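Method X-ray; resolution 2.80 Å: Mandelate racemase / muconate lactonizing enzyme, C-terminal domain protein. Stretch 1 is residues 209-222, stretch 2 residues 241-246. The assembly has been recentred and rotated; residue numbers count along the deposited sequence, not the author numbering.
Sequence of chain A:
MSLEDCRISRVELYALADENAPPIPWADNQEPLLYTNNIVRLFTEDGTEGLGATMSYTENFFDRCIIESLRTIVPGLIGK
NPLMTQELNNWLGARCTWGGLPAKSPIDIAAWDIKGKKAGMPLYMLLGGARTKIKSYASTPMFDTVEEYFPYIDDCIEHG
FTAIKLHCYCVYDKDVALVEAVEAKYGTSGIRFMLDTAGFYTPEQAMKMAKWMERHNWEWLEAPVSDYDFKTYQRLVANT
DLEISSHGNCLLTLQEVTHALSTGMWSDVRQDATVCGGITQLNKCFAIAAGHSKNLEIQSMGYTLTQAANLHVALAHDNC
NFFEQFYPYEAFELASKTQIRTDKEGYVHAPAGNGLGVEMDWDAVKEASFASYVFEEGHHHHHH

Stretch 1 209-222: MAKWMERHNWEWLE
Stretch 2 (241-246) DLEISS

How do the backbones meet? Stretch 1 ends a helix at Arg 215, turns through His 216 and Asn 217, the latter with positive phi (54/31), passes through the loop residues Trp 218 (-66/163) and Glu 219 (-80/-58), and then runs out as a strand through Leu 221 and Glu 222. Stretch 2 extends alongside it through Ile 244 and Ser 245, in the same direction, the two strand axes inclined by 18° and approaching to 4.8 Å. Leu 221 pairs with Ile 244 (CA to CA 5.2 Å) and Glu 222 with Ser 245 (CA to CA 4.6 Å). Leu 221, at phi/psi -102/116, supplies both backbone bonds: its N donates to Glu 243 O at 3.0 Å, and its O accepts from Ser 245 N at 3.0 Å, the latter nearly straight at 173°.

What ties the helix to the start of stretch 2? Glu 214, with chi1 and chi2 both t, extends its carboxylate so that OE2 accepts a hydrogen bond from Asp 241 N at 2.8 Å (151°). A long acidic side chain suits this place because it can reach from the helix to the backbone amide of Asp 241. The bond forms despite a like charge nearby, Glu 214 OE2 lying 4.2 Å from Asp 241 OD2.

Which side chain fills the space between helix and strand? Leu 242 does, with the largest area covered by the other stretch, 121 Å², in a contact that buries 581 Å², both sides summed. Its phi/psi is -72/134, its CA-to-CB bond points toward stretch 1, and chi1 t with chi2 p spreads the two methyls. CD2 lies 3.9 Å from Ala 210 CB, 3.7 Å from Met 213 CB (a selenomethionine) and 3.8 Å from Leu 221 CB; CD1 packs 3.4 Å from Trp 218 O. Leu 242 also lies against the helix backbone, with CD2 3.7 Å from Ala 210 O. Leu 221 (t, p) and Ile 244 (m, m), buried like Leu 242, share a face of the sheet and extend this apolar contact, Leu 221 CB to Ile 244 CD1 being 4.1 Å.

What lies on the other face? Trp 220, Glu 222, Glu 243 and Ser 245 do. Trp 220, chi1 p and chi2 54°, sets its CB 3.6 Å from Glu 243 CB. Partly exposed and extended (t, t), Glu 243 can pack there while keeping OE1 at the indole edge, near its plane. That OE1 lies 4.3 Å from OE2 of Glu 219, in the preceding loop, another pair of like charges. Farther along, Glu 222 (t, t) places CG 3.6 Å from Ser 246 O.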

# COMPACT_ATOMS: atom_id res chain seq x y z
N MSE A 209 -8.87 21.41 -17.50
CA MSE A 209 -8.22 21.60 -18.80
C MSE A 209 -7.80 20.28 -19.38
O MSE A 209 -7.88 20.08 -20.60
CB MSE A 209 -7.00 22.49 -18.63
CG MSE A 209 -6.16 22.59 -19.90
SE MSE A 209 -7.02 23.71 -21.29
CE MSE A 209 -7.39 25.33 -20.23
N ALA A 210 -7.33 19.38 -18.53
CA ALA A 210 -6.81 18.09 -18.97
C ALA A 210 -7.93 17.24 -19.57
O ALA A 210 -7.77 16.68 -20.66
CB ALA A 210 -6.16 17.36 -17.82
N LYS A 211 -9.05 17.17 -18.86
CA LYS A 211 -10.23 16.48 -19.35
C LYS A 211 -10.66 17.04 -20.70
O LYS A 211 -11.05 16.30 -21.60
CB LYS A 211 -11.38 16.59 -18.35
CG LYS A 211 -11.23 15.72 -17.12
CD LYS A 211 -12.59 15.46 -16.47
CE LYS A 211 -12.46 14.82 -15.09
NZ LYS A 211 -11.78 13.49 -15.10
N TRP A 212 -10.59 18.36 -20.84
CA TRP A 212 -10.94 18.99 -22.10
C TRP A 212 -9.91 18.66 -23.19
O TRP A 212 -10.28 18.32 -24.31
CB TRP A 212 -11.04 20.50 -21.93
CG TRP A 212 -11.45 21.21 -23.18
CD1 TRP A 212 -12.70 21.64 -23.51
CD2 TRP A 212 -10.59 21.57 -24.28
NE1 TRP A 212 -12.67 22.25 -24.75
CE2 TRP A 212 -11.39 22.22 -25.23
CE3 TRP A 212 -9.23 21.40 -24.54
CZ2 TRP A 212 -10.88 22.70 -26.43
CZ3 TRP A 212 -8.72 21.88 -25.73
CH2 TRP A 212 -9.54 22.51 -26.66
N MSE A 213 -8.63 18.76 -22.85
CA MSE A 213 -7.57 18.46 -23.82
C MSE A 213 -7.66 17.01 -24.19
O MSE A 213 -7.34 16.64 -25.32
CB MSE A 213 -6.19 18.79 -23.24
CG MSE A 213 -5.95 20.29 -23.27
SE MSE A 213 -4.31 20.77 -22.30
CE MSE A 213 -3.01 19.72 -23.33
N GLU A 214 -8.11 16.19 -23.24
CA GLU A 214 -8.27 14.75 -23.45
C GLU A 214 -9.38 14.43 -24.45
O GLU A 214 -9.25 13.50 -25.25
CB GLU A 214 -8.55 14.05 -22.11
CG GLU A 214 -8.63 12.53 -22.17
CD GLU A 214 -9.19 11.92 -20.89
OE1 GLU A 214 -10.14 12.50 -20.32
OE2 GLU A 214 -8.70 10.85 -20.46
N ARG A 215 -10.48 15.18 -24.40
CA ARG A 215 -11.60 14.98 -25.32
C ARG A 215 -11.22 15.32 -26.75
O ARG A 215 -11.66 14.67 -27.69
CB ARG A 215 -12.81 15.83 -24.93
CG ARG A 215 -13.64 15.27 -23.80
CD ARG A 215 -15.06 15.82 -23.79
NE ARG A 215 -15.91 15.02 -22.90
CZ ARG A 215 -16.61 13.95 -23.28
NH1 ARG A 215 -17.35 13.29 -22.39
NH2 ARG A 215 -16.58 13.53 -24.54
N HIS A 216 -10.40 16.35 -26.90
CA HIS A 216 -10.05 16.84 -28.23
C HIS A 216 -8.67 16.35 -28.67
O HIS A 216 -8.04 16.91 -29.57
CB HIS A 216 -10.16 18.37 -28.25
CG HIS A 216 -11.55 18.87 -28.00
ND1 HIS A 216 -12.03 19.14 -26.73
CD2 HIS A 216 -12.57 19.16 -28.85
CE1 HIS A 216 -13.27 19.57 -26.81
NE2 HIS A 216 -13.62 19.59 -28.08
N ASN A 217 -8.21 15.27 -28.04
CA ASN A 217 -7.01 14.55 -28.46
C ASN A 217 -5.75 15.40 -28.61
O ASN A 217 -4.89 15.10 -29.43
CB ASN A 217 -7.30 13.79 -29.76
CG ASN A 217 -8.15 12.55 -29.54
OD1 ASN A 217 -7.99 11.84 -28.55
ND2 ASN A 217 -9.06 12.28 -30.47
N TRP A 218 -5.62 16.45 -27.80
CA TRP A 218 -4.39 17.23 -27.78
C TRP A 218 -3.25 16.37 -27.26
O TRP A 218 -3.48 15.33 -26.64
CB TRP A 218 -4.53 18.48 -26.93
CG TRP A 218 -5.29 19.56 -27.61
CD1 TRP A 218 -6.36 19.40 -28.43
CD2 TRP A 218 -5.05 20.97 -27.51
NE1 TRP A 218 -6.81 20.63 -28.86
CE2 TRP A 218 -6.02 21.60 -28.31
CE3 TRP A 218 -4.11 21.75 -26.84
CZ2 TRP A 218 -6.07 22.99 -28.46
CZ3 TRP A 218 -4.17 23.12 -26.98
CH2 TRP A 218 -5.14 23.73 -27.78
N GLU A 219 -2.03 16.82 -27.50
CA GLU A 219 -0.85 15.97 -27.36
C GLU A 219 -0.39 15.83 -25.91
O GLU A 219 -0.31 14.71 -25.40
CB GLU A 219 0.28 16.52 -28.25
CG GLU A 219 1.58 15.75 -28.20
CD GLU A 219 1.47 14.36 -28.79
OE1 GLU A 219 0.35 13.98 -29.20
OE2 GLU A 219 2.50 13.66 -28.85
N TRP A 220 -0.09 16.94 -25.25
CA TRP A 220 0.26 16.90 -23.84
C TRP A 220 0.05 18.22 -23.10
O TRP A 220 0.13 19.29 -23.70
CB TRP A 220 1.69 16.38 -23.63
CG TRP A 220 2.80 17.37 -23.85
CD1 TRP A 220 2.94 18.59 -23.27
CD2 TRP A 220 3.95 17.18 -24.68
NE1 TRP A 220 4.09 19.20 -23.71
CE2 TRP A 220 4.74 18.34 -24.57
CE3 TRP A 220 4.38 16.15 -25.51
CZ2 TRP A 220 5.93 18.50 -25.26
CZ3 TRP A 220 5.57 16.30 -26.20
CH2 TRP A 220 6.33 17.47 -26.06
N LEU A 221 -0.23 18.11 -21.81
CA LEU A 221 -0.31 19.26 -20.92
C LEU A 221 0.97 19.34 -20.12
O LEU A 221 1.27 18.45 -19.32
CB LEU A 221 -1.51 19.13 -19.97
CG LEU A 221 -1.58 20.16 -18.84
CD1 LEU A 221 -1.46 21.57 -19.40
CD2 LEU A 221 -2.85 20.02 -18.02
N GLU A 222 1.73 20.41 -20.33
CA GLU A 222 3.02 20.56 -19.68
C GLU A 222 2.93 21.51 -18.49
O GLU A 222 2.42 22.61 -18.60
CB GLU A 222 4.07 21.06 -20.69
CG GLU A 222 5.33 21.63 -20.07
CD GLU A 222 6.38 22.02 -21.10
OE1 GLU A 222 6.46 21.35 -22.16
OE2 GLU A 222 7.12 22.99 -20.83
N ASP A 241 -6.09 10.11 -19.79
CA ASP A 241 -5.15 9.42 -20.68
C ASP A 241 -4.22 10.43 -21.36
O ASP A 241 -3.36 10.06 -22.15
CB ASP A 241 -5.92 8.61 -21.72
CG ASP A 241 -6.71 7.47 -21.09
OD1 ASP A 241 -6.38 7.07 -19.95
OD2 ASP A 241 -7.66 6.98 -21.73
N LEU A 242 -4.40 11.70 -21.02
CA LEU A 242 -3.59 12.76 -21.58
C LEU A 242 -2.18 12.72 -21.01
O LEU A 242 -1.99 12.57 -19.80
CB LEU A 242 -4.24 14.11 -21.24
CG LEU A 242 -3.57 15.37 -21.77
CD1 LEU A 242 -3.78 15.49 -23.27
CD2 LEU A 242 -4.12 16.59 -21.04
N GLU A 243 -1.18 12.85 -21.88
CA GLU A 243 0.21 12.92 -21.43
C GLU A 243 0.40 14.14 -20.52
O GLU A 243 0.11 15.27 -20.92
CB GLU A 243 1.15 13.00 -22.64
CG GLU A 243 2.64 13.04 -22.31
CD GLU A 243 3.52 12.93 -23.55
OE1 GLU A 243 2.96 12.76 -24.66
OE2 GLU A 243 4.76 13.01 -23.42
N ILE A 244 0.87 13.90 -19.30
CA ILE A 244 1.14 14.98 -18.35
C ILE A 244 2.63 15.10 -18.11
O ILE A 244 3.27 14.14 -17.68
CB ILE A 244 0.44 14.72 -17.00
CG1 ILE A 244 -1.05 14.47 -17.21
CG2 ILE A 244 0.66 15.88 -16.05
CD1 ILE A 244 -1.77 15.56 -17.96
N SER A 245 3.19 16.28 -18.39
CA SER A 245 4.63 16.47 -18.33
C SER A 245 5.02 17.51 -17.29
O SER A 245 4.23 18.39 -16.96
CB SER A 245 5.16 16.89 -19.70
OG SER A 245 6.51 16.50 -19.86
N SER A 246 6.24 17.41 -16.76
CA SER A 246 6.71 18.36 -15.74
C SER A 246 7.16 19.66 -16.39
O SER A 246 7.17 19.79 -17.61
CB SER A 246 7.87 17.76 -14.94
OG SER A 246 9.08 17.72 -15.69